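Local coordinates for response regulator receiver protein (Sinorhizobium medicae, PDB 2RDM) that probably acts as a phosphorylatable receiver in two-component signalling, passing on a signal through its phosphorylation state, at residues G38-K46 and P64-A73; D77-I85 and L113-R124. The protein carries 1 engineered substitution. All coordinates share one frame; numbering follows the deposited sequence.

Interaction 1. Residues G38-K46 and P64-A73; sequences GAKAIEMLK and PDGWQVARVA. Engineered in segment 38-46: Met44 (natural residue Leu).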
loop_
_atom_site.group_PDB
_atom_site.type_symbol
_atom_site.label_atom_id
_atom_site.label_comp_id
_atom_site.label_asym_id
_atom_site.label_seq_id
_atom_site.Cartn_x
_atom_site.Cartn_y
_atom_site.Cartn_z
ATOM N N GLY A 38 28.279 5.578 13.349
ATOM C CA GLY A 38 27.091 5.076 14.037
ATOM C C GLY A 38 27.033 5.470 15.500
ATOM O O GLY A 38 25.965 5.833 16.011
ATOM N N ALA A 39 28.187 5.411 16.172
ATOM C CA ALA A 39 28.299 5.805 17.580
ATOM C C ALA A 39 27.894 7.251 17.778
ATOM O O ALA A 39 27.166 7.564 18.726
ATOM C CB ALA A 39 29.728 5.574 18.116
ATOM N N LYS A 40 28.353 8.120 16.872
ATOM C CA LYS A 40 28.029 9.547 16.932
ATOM C C LYS A 40 26.552 9.786 16.626
ATOM O O LYS A 40 25.902 10.622 17.265
ATOM C CB LYS A 40 28.934 10.349 15.986
ATOM C CG LYS A 40 30.379 10.531 16.495
ATOM C CD LYS A 40 31.345 10.878 15.357
ATOM C CE LYS A 40 32.743 11.203 15.875
ATOM N NZ LYS A 40 33.681 11.572 14.769
ATOM N N ALA A 41 26.018 9.044 15.658
ATOM C CA ALA A 41 24.574 9.119 15.351
ATOM C C ALA A 41 23.700 8.746 16.561
ATOM O O ALA A 41 22.728 9.446 16.885
ATOM C CB ALA A 41 24.240 8.243 14.149
ATOM N N ILE A 42 24.057 7.664 17.243
ATOM C CA ILE A 42 23.305 7.192 18.429
ATOM C C ILE A 42 23.377 8.215 19.578
ATOM O O ILE A 42 22.363 8.526 20.207
ATOM C CB ILE A 42 23.780 5.776 18.849
ATOM C CG1 ILE A 42 23.301 4.757 17.809
ATOM C CG2 ILE A 42 23.285 5.382 20.254
ATOM C CD1 ILE A 42 23.972 3.414 17.876
ATOM N N GLU A 43 24.565 8.777 19.790
ATOM C CA GLU A 43 24.761 9.834 20.783
ATOM C C GLU A 43 23.835 11.022 20.514
ATOM O O GLU A 43 23.163 11.502 21.427
ATOM C CB GLU A 43 26.222 10.285 20.811
ATOM C CG GLU A 43 26.530 11.328 21.881
ATOM C CD GLU A 43 27.999 11.704 21.906
ATOM O OE1 GLU A 43 28.487 12.256 20.903
ATOM O OE2 GLU A 43 28.668 11.446 22.928
HETATM N N MSE A 44 23.777 11.435 19.269
HETATM C CA MSE A 44 22.910 12.493 18.882
HETATM C C MSE A 44 21.443 12.171 19.100
HETATM O O MSE A 44 20.711 12.960 19.632
HETATM C CB MSE A 44 23.204 12.907 17.461
HETATM C CG MSE A 44 22.506 14.112 17.033
HETATM SE SE MSE A 44 23.168 15.761 17.755
HETATM C CE MSE A 44 24.875 15.220 18.114
ATOM N N LEU A 45 21.032 10.991 18.693
ATOM C CA LEU A 45 19.658 10.527 18.918
ATOM C C LEU A 45 19.296 10.539 20.401
ATOM O O LEU A 45 18.209 10.983 20.772
ATOM C CB LEU A 45 19.449 9.130 18.331
ATOM C CG LEU A 45 19.264 9.089 16.813
ATOM C CD1 LEU A 45 19.653 7.743 16.218
ATOM C CD2 LEU A 45 17.835 9.452 16.411
ATOM N N LYS A 46 20.235 10.107 21.237
ATOM C CA LYS A 46 20.010 10.018 22.683
ATOM C C LYS A 46 20.130 11.358 23.416
ATOM O O LYS A 46 19.787 11.455 24.592
ATOM C CB LYS A 46 20.965 8.999 23.309
ATOM C CG LYS A 46 20.599 7.551 23.026
ATOM C CD LYS A 46 21.560 6.600 23.725
ATOM C CE LYS A 46 21.190 5.140 23.483
ATOM N NZ LYS A 46 19.876 4.773 24.079
ATOM N N PRO A 64 29.043 0.625 16.593
ATOM C CA PRO A 64 27.761 0.085 16.107
ATOM C C PRO A 64 27.464 0.376 14.637
ATOM O O PRO A 64 27.823 1.443 14.131
ATOM C CB PRO A 64 26.716 0.760 17.011
ATOM C CG PRO A 64 27.370 1.981 17.510
ATOM C CD PRO A 64 28.851 1.779 17.489
ATOM N N ASP A 65 26.829 -0.586 13.971
ATOM C CA ASP A 65 26.479 -0.441 12.570
ATOM C C ASP A 65 25.170 0.340 12.367
ATOM O O ASP A 65 24.494 0.723 13.337
ATOM C CB ASP A 65 26.442 -1.814 11.879
ATOM C CG ASP A 65 25.371 -2.751 12.444
ATOM O OD1 ASP A 65 24.297 -2.288 12.896
ATOM O OD2 ASP A 65 25.601 -3.977 12.413
ATOM N N GLY A 66 24.814 0.556 11.102
ATOM C CA GLY A 66 23.608 1.299 10.756
ATOM C C GLY A 66 22.304 0.629 11.145
ATOM O O GLY A 66 21.300 1.318 11.403
ATOM N N TRP A 67 22.309 -0.703 11.190
ATOM C CA TRP A 67 21.139 -1.454 11.661
ATOM C C TRP A 67 20.838 -1.074 13.106
ATOM O O TRP A 67 19.678 -0.844 13.481
ATOM C CB TRP A 67 21.346 -2.971 11.562
ATOM C CG TRP A 67 21.825 -3.483 10.224
ATOM C CD1 TRP A 67 22.959 -4.214 9.985
ATOM C CD2 TRP A 67 21.178 -3.322 8.960
ATOM N NE1 TRP A 67 23.049 -4.517 8.646
ATOM C CE2 TRP A 67 21.963 -3.981 7.998
ATOM C CE3 TRP A 67 19.996 -2.695 8.548
ATOM C CZ2 TRP A 67 21.618 -4.013 6.648
ATOM C CZ3 TRP A 67 19.664 -2.712 7.212
ATOM C CH2 TRP A 67 20.471 -3.380 6.271
ATOM N N GLN A 68 21.906 -0.967 13.896
ATOM C CA GLN A 68 21.769 -0.606 15.298
ATOM C C GLN A 68 21.375 0.858 15.481
ATOM O O GLN A 68 20.576 1.186 16.380
ATOM C CB GLN A 68 23.032 -0.951 16.082
ATOM C CG GLN A 68 22.862 -0.888 17.595
ATOM C CD GLN A 68 21.530 -1.446 18.105
ATOM O OE1 GLN A 68 21.142 -2.576 17.798
ATOM N NE2 GLN A 68 20.841 -0.656 18.915
ATOM N N VAL A 69 21.876 1.732 14.600
ATOM C CA VAL A 69 21.488 3.157 14.604
ATOM C C VAL A 69 19.972 3.279 14.456
ATOM O O VAL A 69 19.320 4.014 15.211
ATOM C CB VAL A 69 22.180 3.984 13.471
ATOM C CG1 VAL A 69 21.644 5.430 13.446
ATOM C CG2 VAL A 69 23.683 4.015 13.677
ATOM N N ALA A 70 19.422 2.535 13.497
ATOM C CA ALA A 70 17.979 2.592 13.224
ATOM C C ALA A 70 17.127 2.088 14.399
ATOM O O ALA A 70 16.057 2.642 14.679
ATOM C CB ALA A 70 17.663 1.830 11.942
ATOM N N ARG A 71 17.606 1.054 15.089
ATOM C CA ARG A 71 16.913 0.506 16.256
ATOM C C ARG A 71 16.826 1.544 17.354
ATOM O O ARG A 71 15.757 1.739 17.930
ATOM C CB ARG A 71 17.592 -0.760 16.773
ATOM C CG ARG A 71 17.588 -1.862 15.752
ATOM C CD ARG A 71 17.755 -3.259 16.344
ATOM N NE ARG A 71 18.297 -4.139 15.312
ATOM C CZ ARG A 71 17.579 -4.654 14.317
ATOM N NH1 ARG A 71 16.264 -4.404 14.229
ATOM N NH2 ARG A 71 18.176 -5.423 13.413
ATOM N N VAL A 72 17.945 2.227 17.612
ATOM C CA VAL A 72 17.972 3.313 18.609
ATOM C C VAL A 72 17.003 4.436 18.223
ATOM O O VAL A 72 16.196 4.888 19.053
ATOM C CB VAL A 72 19.396 3.858 18.822
ATOM C CG1 VAL A 72 19.379 5.044 19.761
ATOM C CG2 VAL A 72 20.290 2.763 19.392
ATOM N N ALA A 73 17.049 4.847 16.955
ATOM C CA ALA A 73 16.118 5.878 16.447
ATOM C C ALA A 73 14.664 5.489 16.687
ATOM O O ALA A 73 13.852 6.320 17.129
ATOM C CB ALA A 73 16.376 6.171 14.950
HETATM O O HOH W 1 29.927 3.337 14.316
#
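Ile42 of helix 38-46 and Val69 of helix 66-73 sit at the middle of an apolar seam between two helices that run side by side in the same direction, their axes 9.3 Å apart and only 3° from parallel. Val69 is a knob in a hole formed by Gly38, Ala41, Ile42 and Leu45. Its CG2 lies 3.6 Å from Gly38 CA, while CG1 turns to the methyl of Ala41. Ile42 works with both branches. CG1 stands beside the backbone N (chi1 -71°), and from there CD1 reaches the CB-CG edge of the Pro64 ring, 3.7 Å from Pro64 CG; CG1 itself and CG2 meet the two methyls of Val72, the side chains crossing at about a right angle. Were Ile42 cut back to an alanine, a gap would probably open between Pro64, Val69 and Val72, and the CB-CG edge of the proline would lose its isoleucine neighbour. One turn on, Leu45 straddles Ala73 with both methyls, CD1 being 3.8 Å from Ala73 CB, and the aliphatic part of Lys46 brushes Val72.

Polar contacts are few. A water donates to Pro64 O at 2.8 Å and accepts from Ala39 N, bridging the two N-terminal ends. Beside it, Asp65 N-caps the second helix: OD1 takes Gln68 N at 2.9 Å, nearly in line with its C-O bond.

Ala41 and Leu45 also rest on Leu9 of strand 7-11, and Ala70 and Ala73 on Ile82 of strand 82-86. Two parallel helices packed together on one face of a parallel sheet are characteristic of the CheY-like receiver fold.

Interaction 2. Residues D77-I85 and L113-R124; sequences DPNMPIVYI and LITAVSQLLNAR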
loop_
_atom_site.group_PDB
_atom_site.type_symbol
_atom_site.label_atom_id
_atom_site.label_comp_id
_atom_site.label_asym_id
_atom_site.label_seq_id
_atom_site.Cartn_x
_atom_site.Cartn_y
_atom_site.Cartn_z
ATOM N N ASP A 77 11.672 7.174 18.746
ATOM C CA ASP A 77 10.464 7.528 18.014
ATOM C C ASP A 77 10.091 6.364 17.112
ATOM O O ASP A 77 10.741 6.147 16.093
ATOM C CB ASP A 77 10.702 8.805 17.203
ATOM C CG ASP A 77 9.507 9.211 16.336
ATOM O OD1 ASP A 77 8.434 8.567 16.372
ATOM O OD2 ASP A 77 9.658 10.206 15.599
ATOM N N PRO A 78 9.027 5.630 17.474
ATOM C CA PRO A 78 8.559 4.438 16.760
ATOM C C PRO A 78 8.170 4.700 15.307
ATOM O O PRO A 78 8.149 3.775 14.504
ATOM C CB PRO A 78 7.341 3.991 17.582
ATOM C CG PRO A 78 6.895 5.227 18.317
ATOM C CD PRO A 78 8.174 5.933 18.642
ATOM N N ASN A 79 7.881 5.952 14.975
ATOM C CA ASN A 79 7.510 6.337 13.612
ATOM C C ASN A 79 8.636 6.950 12.776
ATOM O O ASN A 79 8.394 7.372 11.641
ATOM C CB ASN A 79 6.325 7.301 13.676
ATOM C CG ASN A 79 5.120 6.681 14.350
ATOM O OD1 ASN A 79 4.578 7.230 15.307
ATOM N ND2 ASN A 79 4.709 5.516 13.867
HETATM N N MSE A 80 9.855 6.970 13.322
HETATM C CA MSE A 80 10.981 7.676 12.708
HETATM C C MSE A 80 11.213 7.169 11.289
HETATM O O MSE A 80 11.339 5.965 11.105
HETATM C CB MSE A 80 12.274 7.443 13.496
HETATM C CG MSE A 80 13.433 8.292 12.975
HETATM SE SE MSE A 80 13.240 10.202 13.549
HETATM C CE MSE A 80 14.187 9.992 15.239
ATOM N N PRO A 81 11.203 8.073 10.296
ATOM C CA PRO A 81 11.652 7.771 8.945
ATOM C C PRO A 81 13.093 7.240 8.934
ATOM O O PRO A 81 13.986 7.856 9.506
ATOM C CB PRO A 81 11.581 9.126 8.252
ATOM C CG PRO A 81 10.425 9.807 8.948
ATOM C CD PRO A 81 10.646 9.438 10.389
ATOM N N ILE A 82 13.298 6.096 8.304
ATOM C CA ILE A 82 14.628 5.487 8.296
ATOM C C ILE A 82 14.962 5.153 6.847
ATOM O O ILE A 82 14.207 4.422 6.205
ATOM C CB ILE A 82 14.673 4.195 9.142
ATOM C CG1 ILE A 82 14.354 4.470 10.619
ATOM C CG2 ILE A 82 16.022 3.462 8.968
ATOM C CD1 ILE A 82 15.407 5.246 11.380
ATOM N N VAL A 83 16.045 5.738 6.336
ATOM C CA VAL A 83 16.590 5.382 5.026
ATOM C C VAL A 83 18.007 4.872 5.236
ATOM O O VAL A 83 18.864 5.605 5.736
ATOM C CB VAL A 83 16.632 6.577 4.044
ATOM C CG1 VAL A 83 17.210 6.153 2.683
ATOM C CG2 VAL A 83 15.221 7.184 3.832
ATOM N N TYR A 84 18.260 3.646 4.798
ATOM C CA TYR A 84 19.609 3.088 4.829
ATOM C C TYR A 84 20.312 3.335 3.510
ATOM O O TYR A 84 19.691 3.279 2.451
ATOM C CB TYR A 84 19.567 1.585 5.056
ATOM C CG TYR A 84 18.830 1.099 6.299
ATOM C CD1 TYR A 84 19.423 1.171 7.565
ATOM C CD2 TYR A 84 17.549 0.551 6.198
ATOM C CE1 TYR A 84 18.760 0.701 8.690
ATOM C CE2 TYR A 84 16.872 0.075 7.320
ATOM C CZ TYR A 84 17.470 0.181 8.563
ATOM O OH TYR A 84 16.836 -0.322 9.648
ATOM N N ILE A 85 21.628 3.547 3.562
ATOM C CA ILE A 85 22.436 3.780 2.364
ATOM C C ILE A 85 23.564 2.752 2.338
ATOM O O ILE A 85 24.420 2.771 3.218
ATOM C CB ILE A 85 23.064 5.202 2.357
ATOM C CG1 ILE A 85 22.005 6.307 2.475
ATOM C CG2 ILE A 85 23.968 5.403 1.141
ATOM C CD1 ILE A 85 20.904 6.288 1.460
ATOM N N LEU A 113 16.934 9.767 -3.349
ATOM C CA LEU A 113 17.182 9.989 -1.934
ATOM C C LEU A 113 16.089 10.903 -1.369
ATOM O O LEU A 113 15.504 10.615 -0.316
ATOM C CB LEU A 113 18.562 10.605 -1.703
ATOM C CG LEU A 113 18.888 11.099 -0.281
ATOM C CD1 LEU A 113 18.704 10.006 0.778
ATOM C CD2 LEU A 113 20.312 11.643 -0.240
ATOM N N ILE A 114 15.819 11.976 -2.096
ATOM C CA ILE A 114 14.851 13.004 -1.670
ATOM C C ILE A 114 13.413 12.457 -1.617
ATOM O O ILE A 114 12.656 12.743 -0.672
ATOM C CB ILE A 114 14.935 14.241 -2.610
ATOM C CG1 ILE A 114 16.278 14.986 -2.448
ATOM C CG2 ILE A 114 13.785 15.190 -2.363
ATOM C CD1 ILE A 114 16.738 15.188 -1.000
ATOM N N THR A 115 13.041 11.697 -2.645
ATOM C CA THR A 115 11.752 11.017 -2.707
ATOM C C THR A 115 11.578 10.054 -1.534
ATOM O O THR A 115 10.554 10.067 -0.891
ATOM C CB THR A 115 11.559 10.284 -4.064
ATOM O OG1 THR A 115 11.594 11.255 -5.121
ATOM C CG2 THR A 115 10.223 9.575 -4.091
ATOM N N ALA A 116 12.601 9.253 -1.235
ATOM C CA ALA A 116 12.544 8.318 -0.121
ATOM C C ALA A 116 12.316 9.037 1.200
ATOM O O ALA A 116 11.425 8.669 1.963
ATOM C CB ALA A 116 13.838 7.494 -0.052
ATOM N N VAL A 117 13.095 10.083 1.445
ATOM C CA VAL A 117 13.026 10.813 2.717
ATOM C C VAL A 117 11.645 11.468 2.855
ATOM O O VAL A 117 10.981 11.288 3.880
ATOM C CB VAL A 117 14.186 11.850 2.841
ATOM C CG1 VAL A 117 13.994 12.782 4.018
ATOM C CG2 VAL A 117 15.522 11.119 3.016
ATOM N N SER A 118 11.215 12.159 1.802
ATOM C CA SER A 118 9.935 12.925 1.814
ATOM C C SER A 118 8.718 12.023 1.963
ATOM O O SER A 118 7.779 12.336 2.716
ATOM C CB SER A 118 9.806 13.737 0.516
ATOM O OG SER A 118 10.934 14.572 0.304
ATOM N N GLN A 119 8.718 10.905 1.234
ATOM C CA GLN A 119 7.645 9.920 1.302
ATOM C C GLN A 119 7.485 9.347 2.718
ATOM O O GLN A 119 6.377 9.195 3.211
ATOM C CB GLN A 119 7.941 8.792 0.303
ATOM C CG GLN A 119 6.946 7.692 0.246
ATOM C CD GLN A 119 7.414 6.603 -0.698
ATOM O OE1 GLN A 119 7.895 6.892 -1.801
ATOM N NE2 GLN A 119 7.295 5.356 -0.267
ATOM N N LEU A 120 8.598 9.030 3.371
ATOM C CA LEU A 120 8.542 8.486 4.725
ATOM C C LEU A 120 8.124 9.515 5.769
ATOM O O LEU A 120 7.415 9.175 6.705
ATOM C CB LEU A 120 9.870 7.855 5.105
ATOM C CG LEU A 120 10.231 6.617 4.275
ATOM C CD1 LEU A 120 11.621 6.126 4.682
ATOM C CD2 LEU A 120 9.193 5.518 4.395
ATOM N N LEU A 121 8.556 10.765 5.596
ATOM C CA LEU A 121 8.097 11.856 6.467
ATOM C C LEU A 121 6.618 12.091 6.273
ATOM O O LEU A 121 5.890 12.265 7.250
ATOM C CB LEU A 121 8.850 13.149 6.176
ATOM C CG LEU A 121 10.284 13.255 6.686
ATOM C CD1 LEU A 121 11.002 14.264 5.849
ATOM C CD2 LEU A 121 10.313 13.657 8.147
ATOM N N ASN A 122 6.168 12.065 5.019
ATOM C CA ASN A 122 4.748 12.262 4.696
ATOM C C ASN A 122 3.832 11.170 5.244
ATOM O O ASN A 122 2.677 11.433 5.579
ATOM C CB ASN A 122 4.545 12.374 3.182
ATOM C CG ASN A 122 5.183 13.624 2.585
ATOM O OD1 ASN A 122 5.731 14.459 3.298
ATOM N ND2 ASN A 122 5.132 13.743 1.266
ATOM N N ALA A 123 4.354 9.948 5.338
ATOM C CA ALA A 123 3.575 8.786 5.787
ATOM C C ALA A 123 3.332 8.727 7.305
ATOM O O ALA A 123 2.570 7.878 7.774
ATOM C CB ALA A 123 4.237 7.488 5.295
ATOM N N ARG A 124 3.964 9.627 8.056
ATOM C CA ARG A 124 3.824 9.697 9.522
ATOM C C ARG A 124 2.398 9.807 10.066
ATOM O O ARG A 124 2.091 9.207 11.102
ATOM C CB ARG A 124 4.645 10.850 10.075
ATOM C CG ARG A 124 6.123 10.554 10.164
ATOM C CD ARG A 124 6.752 11.480 11.169
ATOM N NE ARG A 124 6.242 11.232 12.518
ATOM C CZ ARG A 124 6.995 10.880 13.559
ATOM N NH1 ARG A 124 6.425 10.672 14.739
ATOM N NH2 ARG A 124 8.310 10.743 13.427
#
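Asp77 and Arg124 reach for each other from opposite directions and form a salt bridge where the helix 113-122 has run out. Arg124 NH2 gives Asp77 OD2 a nearly straight bond of 2.6 Å on the syn side, in the guanidinium plane, whereas NH1 adds only weak bonds to the carboxylate, whose plane is turned 45° from the guanidinium. Asp77 OD1 also takes Asn79 N at 3.0 Å from above the carboxylate plane, an Asx turn that helps fix the acid. Asn79 lays its CB over one face of the guanidinium, 3.5 Å from NH1. The arginine chain, bent at chi3 (65°), brings the group there.

Pro81 follows, presenting the CB-CG edge of its ring to the helix: CB meets Leu120 CB at 3.8 Å and CG touches Leu121 CD2. Leu120 reaches past it, CD1 lying 3.5 Å from Ile82 O. Val83 then puts a single methyl, CG2, among Ala116, Val117 and Leu120, with Leu120 CD1 at 3.8 Å. Ile85 ends the row more loosely, against Leu113.

Strand and helix axes lie 8.7 Å apart at 157°, nearly antiparallel. This is the C-terminal helix of a receiver domain packed against an interior strand of its parallel sheet.

Helix 66-76 and strand 82-86 follow one another in the chain, so interaction 1 closes shortly before interaction 2 opens, with centres about 16 Å apart. The two occupy opposite faces of the sheet: Val83 and Ile85 point to helix 110-122, while Ile82 and Tyr84 turn to helix 66-76. There Ala70 CB lies 3.3 Å from Tyr84 OH and 3.8 Å from Ile82 CG2, and Trp67 CE3 is 3.6 Å from Tyr84 CE1. The predicted phosphorylation site, Asp57, unmodified here, ends strand 53-57, which pairs with strand 82-86. A backbone hydrogen bond between Gly66 and Ile58 ties the start of helix 66-76 to the residue following that aspartate.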